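Local coordinates for glycosyl hydrolase family 2, TIM barrel domain protein (Faecalibacterium prausnitzii A2-165, PDB 6ED2), which is a beta-glucuronidase of glycosyl hydrolase family 2 from a gut bacterium, probably cleaving glucuronic acid from beta-glucuronide conjugates, at residues W46-D51 with S67-P72; G60-L65 with D92-T97; Y217-T222 with I297-I302. All blocks are in the same frame, centred on the assembly; numbering follows the deposited sequence.

Contacts 1 and 2 sit side by side in the N-terminal sugar binding domain, their centres about 8 Å apart, while contact 3 lies across the chain's centre, about 50 Å from either (centre to centre). Strands 38-51 and 92-101 are neighbours in one antiparallel sheet: contact 1 pairs the first with strand 69-73, and contact 2 lays the loop 60-65 against the second. Along the chain their segments alternate, 46-51, 60-65, 67-72, 92-97, and Ser49 pairs with Trp94 through the backbone, so the two bind one sheet together. Contact 3 follows in series and packs the immunoglobulin-like domain on the segment leading into the TIM barrel.

Contact 1: W46-D51 with S67-P72; sequences WRFSFD and SSLSMP
The Arg47 guanidinium lies with one face over the backbone between Leu69 and Ser70, while Ser68 OG meets its edge, in the plane. Two nitrogens grip that single oxygen side-on: Arg47 NE to Ser68 OG is 2.9 Å and Arg47 NH2 to Ser68 OG is 3.2 Å. The arginine chain reaches this position by bending at chi2 and chi3 (-54° and -59°), which curls it round to the oxygen of Ser68, just ahead of strand 69-73. The Phe48 ring carries Met71 CE over one face, toward the rim, a Met-aromatic contact with Met71 SD 5.1 Å from the ring centroid. Phe50 CE1 lies at the edge of that ring, and Phe48 CE2 in turn sits over the centre of the Phe50 ring.

The backbones pair as an antiparallel ladder. Trp46 and Met71 form a hydrogen-bonded pair, Trp46 N to Met71 O and Met71 N to Trp46 O, both 2.8 Å; Arg47 and Ser70 are the non-hydrogen-bonded pair; and Leu69 N donates to Phe48 O at 2.8 Å. Phe48 CB packs on Met71 CB at 3.5 Å, the two side chains running the same way, with Tyr95 edge-to-face against the Phe48 ring.

Apolar and aromatic groups thus gather on the Phe48 face, while the Arg47 face adds a serine-guanidinium grip and meets a second subunit, whose Met366 packs on Ser70 and whose Glu369 makes a long, weak ion pair with Arg47 NH1.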
loop_
_atom_site.group_PDB
_atom_site.type_symbol
_atom_site.label_atom_id
_atom_site.label_comp_id
_atom_site.label_asym_id
_atom_site.label_seq_id
_atom_site.Cartn_x
_atom_site.Cartn_y
_atom_site.Cartn_z
ATOM N N TRP A 46 -16.775 -18.617 -25.465
ATOM C CA TRP A 46 -16.390 -19.559 -26.502
ATOM C C TRP A 46 -15.672 -20.732 -25.851
ATOM O O TRP A 46 -15.457 -20.752 -24.638
ATOM C CB TRP A 46 -15.487 -18.896 -27.550
ATOM C CG TRP A 46 -16.100 -17.796 -28.400
ATOM C CD1 TRP A 46 -17.079 -16.912 -28.042
ATOM C CD2 TRP A 46 -15.720 -17.450 -29.740
ATOM N NE1 TRP A 46 -17.335 -16.035 -29.078
ATOM C CE2 TRP A 46 -16.518 -16.351 -30.134
ATOM C CE3 TRP A 46 -14.784 -17.964 -30.644
ATOM C CZ2 TRP A 46 -16.412 -15.759 -31.397
ATOM C CZ3 TRP A 46 -14.674 -17.365 -31.910
ATOM C CH2 TRP A 46 -15.490 -16.279 -32.268
ATOM N N ARG A 47 -15.301 -21.715 -26.666
ATOM C CA ARG A 47 -14.406 -22.784 -26.253
ATOM C C ARG A 47 -12.984 -22.457 -26.708
ATOM O O ARG A 47 -12.766 -21.695 -27.652
ATOM C CB ARG A 47 -14.854 -24.135 -26.824
ATOM C CG ARG A 47 -16.317 -24.507 -26.570
ATOM C CD ARG A 47 -16.687 -24.442 -25.087
ATOM N NE ARG A 47 -15.867 -25.342 -24.263
ATOM C CZ ARG A 47 -15.961 -25.430 -22.935
ATOM N NH1 ARG A 47 -16.838 -24.673 -22.271
ATOM N NH2 ARG A 47 -15.171 -26.265 -22.267
ATOM N N PHE A 48 -12.014 -23.060 -26.033
ATOM C CA PHE A 48 -10.628 -22.653 -26.171
ATOM C C PHE A 48 -9.741 -23.843 -25.862
ATOM O O PHE A 48 -10.007 -24.592 -24.922
ATOM C CB PHE A 48 -10.313 -21.475 -25.225
ATOM C CG PHE A 48 -8.862 -21.021 -25.233
ATOM C CD1 PHE A 48 -8.484 -19.891 -25.943
ATOM C CD2 PHE A 48 -7.893 -21.682 -24.474
ATOM C CE1 PHE A 48 -7.152 -19.433 -25.927
ATOM C CE2 PHE A 48 -6.566 -21.240 -24.460
ATOM C CZ PHE A 48 -6.203 -20.101 -25.186
ATOM N N SER A 49 -8.677 -24.003 -26.645
ATOM C CA SER A 49 -7.696 -25.029 -26.355
ATOM C C SER A 49 -6.321 -24.542 -26.780
ATOM O O SER A 49 -6.169 -23.988 -27.872
ATOM C CB SER A 49 -8.024 -26.341 -27.077
ATOM O OG SER A 49 -7.114 -27.330 -26.653
ATOM N N PHE A 50 -5.333 -24.739 -25.908
ATOM C CA PHE A 50 -3.942 -24.638 -26.324
ATOM C C PHE A 50 -3.606 -25.792 -27.266
ATOM O O PHE A 50 -4.202 -26.870 -27.194
ATOM C CB PHE A 50 -3.009 -24.668 -25.107
ATOM C CG PHE A 50 -3.194 -23.505 -24.159
ATOM C CD1 PHE A 50 -2.894 -22.211 -24.558
ATOM C CD2 PHE A 50 -3.663 -23.707 -22.862
ATOM C CE1 PHE A 50 -3.068 -21.135 -23.688
ATOM C CE2 PHE A 50 -3.835 -22.625 -21.980
ATOM C CZ PHE A 50 -3.531 -21.344 -22.395
ATOM N N ASP A 51 -2.633 -25.563 -28.150
ATOM C CA ASP A 51 -2.174 -26.564 -29.123
ATOM C C ASP A 51 -0.647 -26.585 -29.117
ATOM O O ASP A 51 -0.006 -26.137 -30.074
ATOM C CB ASP A 51 -2.723 -26.238 -30.515
ATOM C CG ASP A 51 -2.491 -27.356 -31.553
ATOM O OD1 ASP A 51 -1.842 -28.396 -31.259
ATOM O OD2 ASP A 51 -2.977 -27.162 -32.692
ATOM N N SER A 67 -10.538 -31.572 -26.472
ATOM C CA SER A 67 -10.777 -31.059 -25.135
ATOM C C SER A 67 -10.689 -29.544 -25.192
ATOM O O SER A 67 -9.982 -28.984 -26.031
ATOM C CB SER A 67 -9.780 -31.634 -24.124
ATOM O OG SER A 67 -8.478 -31.147 -24.372
ATOM N N SER A 68 -11.416 -28.877 -24.305
ATOM C CA SER A 68 -11.461 -27.429 -24.368
ATOM C C SER A 68 -11.818 -26.867 -23.002
ATOM O O SER A 68 -12.247 -27.586 -22.101
ATOM C CB SER A 68 -12.454 -26.961 -25.430
ATOM O OG SER A 68 -13.778 -27.201 -25.013
ATOM N N LEU A 69 -11.639 -25.558 -22.865
ATOM C CA LEU A 69 -12.089 -24.831 -21.692
ATOM C C LEU A 69 -12.847 -23.600 -22.158
ATOM O O LEU A 69 -12.691 -23.146 -23.297
ATOM C CB LEU A 69 -10.915 -24.441 -20.772
ATOM C CG LEU A 69 -9.760 -23.692 -21.425
ATOM C CD1 LEU A 69 -9.976 -22.201 -21.273
ATOM C CD2 LEU A 69 -8.449 -24.095 -20.803
ATOM N N SER A 70 -13.690 -23.070 -21.277
ATOM C CA SER A 70 -14.504 -21.915 -21.630
ATOM C C SER A 70 -13.651 -20.656 -21.592
ATOM O O SER A 70 -12.792 -20.497 -20.722
ATOM C CB SER A 70 -15.692 -21.781 -20.678
ATOM O OG SER A 70 -15.227 -21.463 -19.376
ATOM N N MET A 71 -13.880 -19.767 -22.541
ATOM C CA MET A 71 -13.041 -18.586 -22.655
ATOM C C MET A 71 -13.902 -17.428 -23.124
ATOM O O MET A 71 -14.560 -17.534 -24.161
ATOM C CB MET A 71 -11.876 -18.832 -23.621
ATOM C CG MET A 71 -11.000 -17.616 -23.890
ATOM S SD MET A 71 -10.020 -17.119 -22.444
ATOM C CE MET A 71 -9.414 -18.692 -21.817
ATOM N N PRO A 72 -13.972 -16.333 -22.370
ATOM C CA PRO A 72 -14.771 -15.187 -22.823
ATOM C C PRO A 72 -14.101 -14.497 -24.006
ATOM O O PRO A 72 -12.876 -14.381 -24.070
ATOM C CB PRO A 72 -14.816 -14.268 -21.594
ATOM C CG PRO A 72 -13.562 -14.617 -20.826
ATOM C CD PRO A 72 -13.313 -16.095 -21.074
HETATM O O HOH W 1 -8.095 -27.867 -23.415
#

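Contact 2: G60-L65 with D92-T97; sequences GWALDL and DFWYET
Leu65 and Glu96 mark the nearest backbone approach, CA to CA 7.7 Å, so the 60-65 loop meets strand 92-97 without backbone pairing, through side chains and through loop backbone atoms that meet Glu96; Gly60, with positive phi, closes the preceding helix in a Schellman motif.

Trp61 and Trp94 carry the apolar half. Their side chains cross at about a right angle with ring planes at 52°, an oblique pair in which Trp61 CE3 sits over one face of the Trp94 ring, 3.4 Å from Trp94 CD1. Trp61 CB makes a CH-pi contact, 4.0 Å from the centroid of the Trp94 six-membered ring and almost on its normal. Leu65 CD2 adds to the packing at 3.8 Å from Trp94 CB.

Glu96 supplies the polar half. With CG anti to the backbone N (chi1 -175°) and the chain extended beyond, its carboxylate reaches the loop backbone, where Leu65 N donates to Glu96 OE1 at 3.1 Å, nearly along the C-O axis. A water bridges Trp61 O and Glu96 OE1, 2.6 Å from each, so the same oxygen receives two bonds. Asp64 OD2 comes within 3.9 Å of Glu96 OE1, where repulsion would be expected; Lys155, salt-bridged to Asp64 OD1 and in a long, weak ion pair with Glu96 OE2, would offset this.

The loop, between helix 56-59 and strand 69-73, thereby closes over strand 92-101; from neighbouring strand 38-51, Asp51 receives the indole N-H of Trp94.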
loop_
_atom_site.group_PDB
_atom_site.type_symbol
_atom_site.label_atom_id
_atom_site.label_comp_id
_atom_site.label_asym_id
_atom_site.label_seq_id
_atom_site.Cartn_x
_atom_site.Cartn_y
_atom_site.Cartn_z
ATOM N N GLY A 60 -7.800 -32.687 -36.965
ATOM C CA GLY A 60 -9.222 -32.425 -37.128
ATOM C C GLY A 60 -9.859 -31.518 -36.096
ATOM O O GLY A 60 -11.089 -31.550 -35.948
ATOM N N TRP A 61 -9.074 -30.694 -35.390
ATOM C CA TRP A 61 -9.635 -29.806 -34.366
ATOM C C TRP A 61 -10.583 -28.765 -34.944
ATOM O O TRP A 61 -11.436 -28.243 -34.214
ATOM C CB TRP A 61 -8.527 -29.072 -33.603
ATOM C CG TRP A 61 -7.667 -29.935 -32.751
ATOM C CD1 TRP A 61 -7.485 -31.285 -32.859
ATOM C CD2 TRP A 61 -6.858 -29.504 -31.645
ATOM N NE1 TRP A 61 -6.609 -31.721 -31.885
ATOM C CE2 TRP A 61 -6.211 -30.649 -31.129
ATOM C CE3 TRP A 61 -6.616 -28.260 -31.045
ATOM C CZ2 TRP A 61 -5.334 -30.589 -30.042
ATOM C CZ3 TRP A 61 -5.738 -28.200 -29.962
ATOM C CH2 TRP A 61 -5.114 -29.360 -29.470
ATOM N N ALA A 62 -10.442 -28.418 -36.224
ATOM C CA ALA A 62 -11.382 -27.476 -36.823
ATOM C C ALA A 62 -12.797 -28.044 -36.896
ATOM O O ALA A 62 -13.759 -27.272 -37.007
ATOM C CB ALA A 62 -10.911 -27.069 -38.218
ATOM N N LEU A 63 -12.940 -29.370 -36.839
ATOM C CA LEU A 63 -14.242 -30.024 -36.814
ATOM C C LEU A 63 -14.769 -30.195 -35.393
ATOM O O LEU A 63 -15.972 -30.044 -35.165
ATOM C CB LEU A 63 -14.165 -31.381 -37.510
ATOM C CG LEU A 63 -13.884 -31.324 -39.010
ATOM C CD1 LEU A 63 -13.346 -32.658 -39.510
ATOM C CD2 LEU A 63 -15.142 -30.932 -39.748
ATOM N N ASP A 64 -13.900 -30.518 -34.435
ATOM C CA ASP A 64 -14.219 -30.324 -33.024
ATOM C C ASP A 64 -12.938 -30.365 -32.210
ATOM O O ASP A 64 -12.042 -31.169 -32.485
ATOM C CB ASP A 64 -15.210 -31.367 -32.475
ATOM C CG ASP A 64 -16.257 -30.744 -31.531
ATOM O OD1 ASP A 64 -17.441 -30.674 -31.930
ATOM O OD2 ASP A 64 -15.907 -30.308 -30.404
ATOM N N LEU A 65 -12.869 -29.493 -31.213
ATOM C CA LEU A 65 -11.792 -29.529 -30.242
ATOM C C LEU A 65 -11.954 -30.769 -29.381
ATOM O O LEU A 65 -13.009 -30.936 -28.751
ATOM C CB LEU A 65 -11.815 -28.270 -29.372
ATOM C CG LEU A 65 -11.410 -26.975 -30.059
ATOM C CD1 LEU A 65 -11.466 -25.821 -29.070
ATOM C CD2 LEU A 65 -10.016 -27.143 -30.648
ATOM N N ASP A 92 0.517 -21.866 -30.897
ATOM C CA ASP A 92 -0.813 -22.035 -31.485
ATOM C C ASP A 92 -1.863 -22.256 -30.396
ATOM O O ASP A 92 -1.635 -23.009 -29.442
ATOM C CB ASP A 92 -0.832 -23.256 -32.412
ATOM C CG ASP A 92 -0.143 -23.025 -33.745
ATOM O OD1 ASP A 92 0.130 -21.864 -34.132
ATOM O OD2 ASP A 92 0.124 -24.042 -34.415
ATOM N N PHE A 93 -3.029 -21.627 -30.560
ATOM C CA PHE A 93 -4.166 -21.845 -29.675
ATOM C C PHE A 93 -5.454 -21.666 -30.475
ATOM O O PHE A 93 -5.488 -20.946 -31.479
ATOM C CB PHE A 93 -4.144 -20.894 -28.452
ATOM C CG PHE A 93 -3.929 -19.435 -28.801
ATOM C CD1 PHE A 93 -5.014 -18.573 -28.937
ATOM C CD2 PHE A 93 -2.637 -18.929 -28.992
ATOM C CE1 PHE A 93 -4.843 -17.232 -29.253
ATOM C CE2 PHE A 93 -2.440 -17.585 -29.311
ATOM C CZ PHE A 93 -3.551 -16.730 -29.444
ATOM N N TRP A 94 -6.527 -22.311 -30.005
ATOM C CA TRP A 94 -7.772 -22.414 -30.759
ATOM C C TRP A 94 -8.945 -21.814 -29.995
ATOM O O TRP A 94 -9.105 -22.039 -28.787
ATOM C CB TRP A 94 -8.103 -23.874 -31.086
ATOM C CG TRP A 94 -7.144 -24.583 -32.005
ATOM C CD1 TRP A 94 -5.906 -25.042 -31.697
ATOM C CD2 TRP A 94 -7.386 -24.954 -33.367
ATOM N NE1 TRP A 94 -5.348 -25.675 -32.785
ATOM C CE2 TRP A 94 -6.238 -25.629 -33.826
ATOM C CE3 TRP A 94 -8.461 -24.775 -34.246
ATOM C CZ2 TRP A 94 -6.128 -26.121 -35.132
ATOM C CZ3 TRP A 94 -8.360 -25.266 -35.531
ATOM C CH2 TRP A 94 -7.201 -25.931 -35.964
ATOM N N TYR A 95 -9.769 -21.068 -30.721
ATOM C CA TYR A 95 -11.071 -20.613 -30.271
ATOM C C TYR A 95 -12.143 -21.303 -31.106
ATOM O O TYR A 95 -11.942 -21.580 -32.294
ATOM C CB TYR A 95 -11.215 -19.099 -30.421
ATOM C CG TYR A 95 -10.525 -18.269 -29.369
ATOM C CD1 TYR A 95 -11.259 -17.662 -28.357
ATOM C CD2 TYR A 95 -9.147 -18.052 -29.405
ATOM C CE1 TYR A 95 -10.649 -16.883 -27.399
ATOM C CE2 TYR A 95 -8.517 -17.267 -28.432
ATOM C CZ TYR A 95 -9.276 -16.691 -27.431
ATOM O OH TYR A 95 -8.680 -15.912 -26.457
ATOM N N GLU A 96 -13.285 -21.587 -30.486
ATOM C CA GLU A 96 -14.350 -22.295 -31.180
ATOM C C GLU A 96 -15.693 -21.821 -30.647
ATOM O O GLU A 96 -15.864 -21.664 -29.436
ATOM C CB GLU A 96 -14.221 -23.810 -31.011
ATOM C CG GLU A 96 -15.241 -24.626 -31.807
ATOM C CD GLU A 96 -15.407 -26.055 -31.287
ATOM O OE1 GLU A 96 -14.486 -26.880 -31.457
ATOM O OE2 GLU A 96 -16.468 -26.355 -30.702
ATOM N N THR A 97 -16.630 -21.571 -31.552
ATOM C CA THR A 97 -18.002 -21.316 -31.151
ATOM C C THR A 97 -18.920 -21.798 -32.264
ATOM O O THR A 97 -18.479 -22.426 -33.229
ATOM C CB THR A 97 -18.213 -19.841 -30.791
ATOM O OG1 THR A 97 -19.532 -19.676 -30.268
ATOM C CG2 THR A 97 -18.022 -18.918 -32.004
HETATM O O HOH W 2 -12.958 -26.265 -33.432
#

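Contact 3: Y217-T222 with I297-I302; sequences YRLTET and IRTFEI
Tyr217 turns its CG beside the backbone N and anti to the carbonyl carbon (chi1 -57°), which lays its ring against Ile297 and Arg298, and Thr299 holds CG2 in the same relation to its own backbone, carrying that methyl to Tyr217 O. The packing joins the end of strand 210-219, in the immunoglobulin-like beta-sandwich domain characteristic of family 2 glycosidases, with its three- and four-stranded antiparallel sheets, to the connection that enters the TIM barrel domain ahead of strand 300-303.

No hydrogen bond spans the two segments. Instead the tyrosine side chain lies along the incoming backbone: ring atom Tyr217 CD1 is 3.8 Å from Ile297 CA, and Tyr217 CB is 3.4 Å from Arg298 O. The Ile297 side chain crosses the tyrosine at about a right angle, bringing its CG2 to 4.2 Å from Tyr217 CD1. Further along, Leu219 CG packs on Thr299 CG2 at 3.9 Å.

Arg298 starts away from the strand, but a bend at chi2 (96°) brings its end back beside the tyrosine, with guanidinium and ring planes 81° apart. That guanidinium is tied into the barrel domain, NE to Pro431 O and NH1 to Gln466 OE1, while Tyr217 OH bonds to Thr215 within its own strand. With those bonds probably fixing its orientation, the guanidinium reaches the ring obliquely, Arg298 NH1 4.1 Å from Tyr217 CD2.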
loop_
_atom_site.group_PDB
_atom_site.type_symbol
_atom_site.label_atom_id
_atom_site.label_comp_id
_atom_site.label_asym_id
_atom_site.label_seq_id
_atom_site.Cartn_x
_atom_site.Cartn_y
_atom_site.Cartn_z
ATOM N N TYR A 217 -12.454 17.820 -46.049
ATOM C CA TYR A 217 -13.257 18.918 -45.530
ATOM C C TYR A 217 -12.650 20.260 -45.910
ATOM O O TYR A 217 -11.427 20.406 -46.029
ATOM C CB TYR A 217 -13.415 18.804 -43.994
ATOM C CG TYR A 217 -14.027 17.469 -43.617
ATOM C CD1 TYR A 217 -15.405 17.330 -43.486
ATOM C CD2 TYR A 217 -13.239 16.343 -43.475
ATOM C CE1 TYR A 217 -15.970 16.118 -43.176
ATOM C CE2 TYR A 217 -13.796 15.115 -43.177
ATOM C CZ TYR A 217 -15.163 15.016 -43.016
ATOM O OH TYR A 217 -15.721 13.803 -42.724
ATOM N N ARG A 218 -13.533 21.236 -46.089
ATOM C CA ARG A 218 -13.156 22.581 -46.485
ATOM C C ARG A 218 -14.146 23.544 -45.846
ATOM O O ARG A 218 -15.365 23.352 -45.952
ATOM C CB ARG A 218 -13.160 22.687 -48.013
ATOM C CG ARG A 218 -12.907 24.053 -48.593
ATOM C CD ARG A 218 -12.745 23.947 -50.130
ATOM N NE ARG A 218 -13.842 23.189 -50.752
ATOM C CZ ARG A 218 -13.724 21.988 -51.326
ATOM N NH1 ARG A 218 -14.794 21.389 -51.856
ATOM N NH2 ARG A 218 -12.541 21.385 -51.390
ATOM N N LEU A 219 -13.628 24.558 -45.160
ATOM C CA LEU A 219 -14.471 25.586 -44.572
ATOM C C LEU A 219 -14.658 26.735 -45.559
ATOM O O LEU A 219 -13.724 27.114 -46.269
ATOM C CB LEU A 219 -13.861 26.094 -43.265
ATOM C CG LEU A 219 -13.447 25.007 -42.265
ATOM C CD1 LEU A 219 -13.028 25.620 -40.937
ATOM C CD2 LEU A 219 -14.549 23.977 -42.063
ATOM N N THR A 220 -15.872 27.271 -45.614
ATOM C CA THR A 220 -16.211 28.366 -46.521
ATOM C C THR A 220 -16.784 29.522 -45.712
ATOM O O THR A 220 -16.925 29.436 -44.493
ATOM C CB THR A 220 -17.192 27.907 -47.605
ATOM O OG1 THR A 220 -18.457 27.605 -47.009
ATOM C CG2 THR A 220 -16.661 26.662 -48.308
ATOM N N GLU A 221 -17.126 30.613 -46.401
ATOM C CA GLU A 221 -17.653 31.775 -45.687
ATOM C C GLU A 221 -19.029 31.500 -45.088
ATOM O O GLU A 221 -19.343 31.992 -43.996
ATOM C CB GLU A 221 -17.706 32.991 -46.615
ATOM C CG GLU A 221 -18.527 34.174 -46.064
ATOM C CD GLU A 221 -17.757 35.043 -45.070
ATOM O OE1 GLU A 221 -17.643 34.657 -43.877
ATOM O OE2 GLU A 221 -17.274 36.120 -45.486
ATOM N N THR A 222 -19.847 30.701 -45.767
ATOM C CA THR A 222 -21.203 30.402 -45.328
ATOM C C THR A 222 -21.362 29.009 -44.733
ATOM O O THR A 222 -22.475 28.647 -44.336
ATOM C CB THR A 222 -22.171 30.548 -46.499
ATOM O OG1 THR A 222 -21.708 29.735 -47.585
ATOM C CG2 THR A 222 -22.235 31.998 -46.942
ATOM N N ILE A 297 -17.273 17.635 -39.165
ATOM C CA ILE A 297 -16.778 18.596 -40.138
ATOM C C ILE A 297 -15.662 19.392 -39.470
ATOM O O ILE A 297 -15.915 20.242 -38.610
ATOM C CB ILE A 297 -17.899 19.513 -40.644
ATOM C CG1 ILE A 297 -19.011 18.680 -41.291
ATOM C CG2 ILE A 297 -17.358 20.507 -41.649
ATOM C CD1 ILE A 297 -20.129 19.540 -41.866
ATOM N N ARG A 298 -14.425 19.107 -39.857
ATOM C CA ARG A 298 -13.279 19.795 -39.287
ATOM C C ARG A 298 -12.099 19.659 -40.240
ATOM O O ARG A 298 -11.950 18.638 -40.920
ATOM C CB ARG A 298 -12.917 19.231 -37.905
ATOM C CG ARG A 298 -12.455 17.774 -37.934
ATOM C CD ARG A 298 -10.939 17.660 -37.984
ATOM N NE ARG A 298 -10.437 16.288 -38.123
ATOM C CZ ARG A 298 -10.202 15.694 -39.289
ATOM N NH1 ARG A 298 -10.457 16.347 -40.419
ATOM N NH2 ARG A 298 -9.731 14.445 -39.326
ATOM N N THR A 299 -11.242 20.681 -40.244
ATOM C CA THR A 299 -9.978 20.652 -40.968
ATOM C C THR A 299 -8.810 20.604 -39.989
ATOM O O THR A 299 -8.874 21.159 -38.885
ATOM C CB THR A 299 -9.811 21.874 -41.873
ATOM O OG1 THR A 299 -9.694 23.058 -41.067
ATOM C CG2 THR A 299 -10.983 22.003 -42.836
ATOM N N PHE A 300 -7.738 19.930 -40.396
ATOM C CA PHE A 300 -6.562 19.868 -39.541
ATOM C C PHE A 300 -5.300 19.819 -40.393
ATOM O O PHE A 300 -5.190 18.981 -41.291
ATOM C CB PHE A 300 -6.628 18.659 -38.612
ATOM C CG PHE A 300 -5.502 18.597 -37.630
ATOM C CD1 PHE A 300 -5.617 19.195 -36.391
ATOM C CD2 PHE A 300 -4.323 17.945 -37.949
ATOM C CE1 PHE A 300 -4.565 19.133 -35.468
ATOM C CE2 PHE A 300 -3.277 17.885 -37.045
ATOM C CZ PHE A 300 -3.401 18.481 -35.798
ATOM N N GLU A 301 -4.345 20.701 -40.089
ATOM C CA GLU A 301 -3.109 20.799 -40.859
ATOM C C GLU A 301 -2.071 21.573 -40.058
ATOM O O GLU A 301 -2.405 22.384 -39.189
ATOM C CB GLU A 301 -3.345 21.490 -42.202
ATOM C CG GLU A 301 -3.825 22.924 -42.043
ATOM C CD GLU A 301 -3.970 23.652 -43.385
ATOM O OE1 GLU A 301 -4.429 24.813 -43.376
ATOM O OE2 GLU A 301 -3.618 23.069 -44.441
ATOM N N ILE A 302 -0.807 21.323 -40.371
ATOM C CA ILE A 302 0.289 22.130 -39.846
ATOM C C ILE A 302 0.527 23.304 -40.791
ATOM O O ILE A 302 0.837 23.104 -41.971
ATOM C CB ILE A 302 1.569 21.301 -39.692
ATOM C CG1 ILE A 302 1.354 20.159 -38.701
ATOM C CG2 ILE A 302 2.729 22.207 -39.258
ATOM C CD1 ILE A 302 2.496 19.152 -38.703
#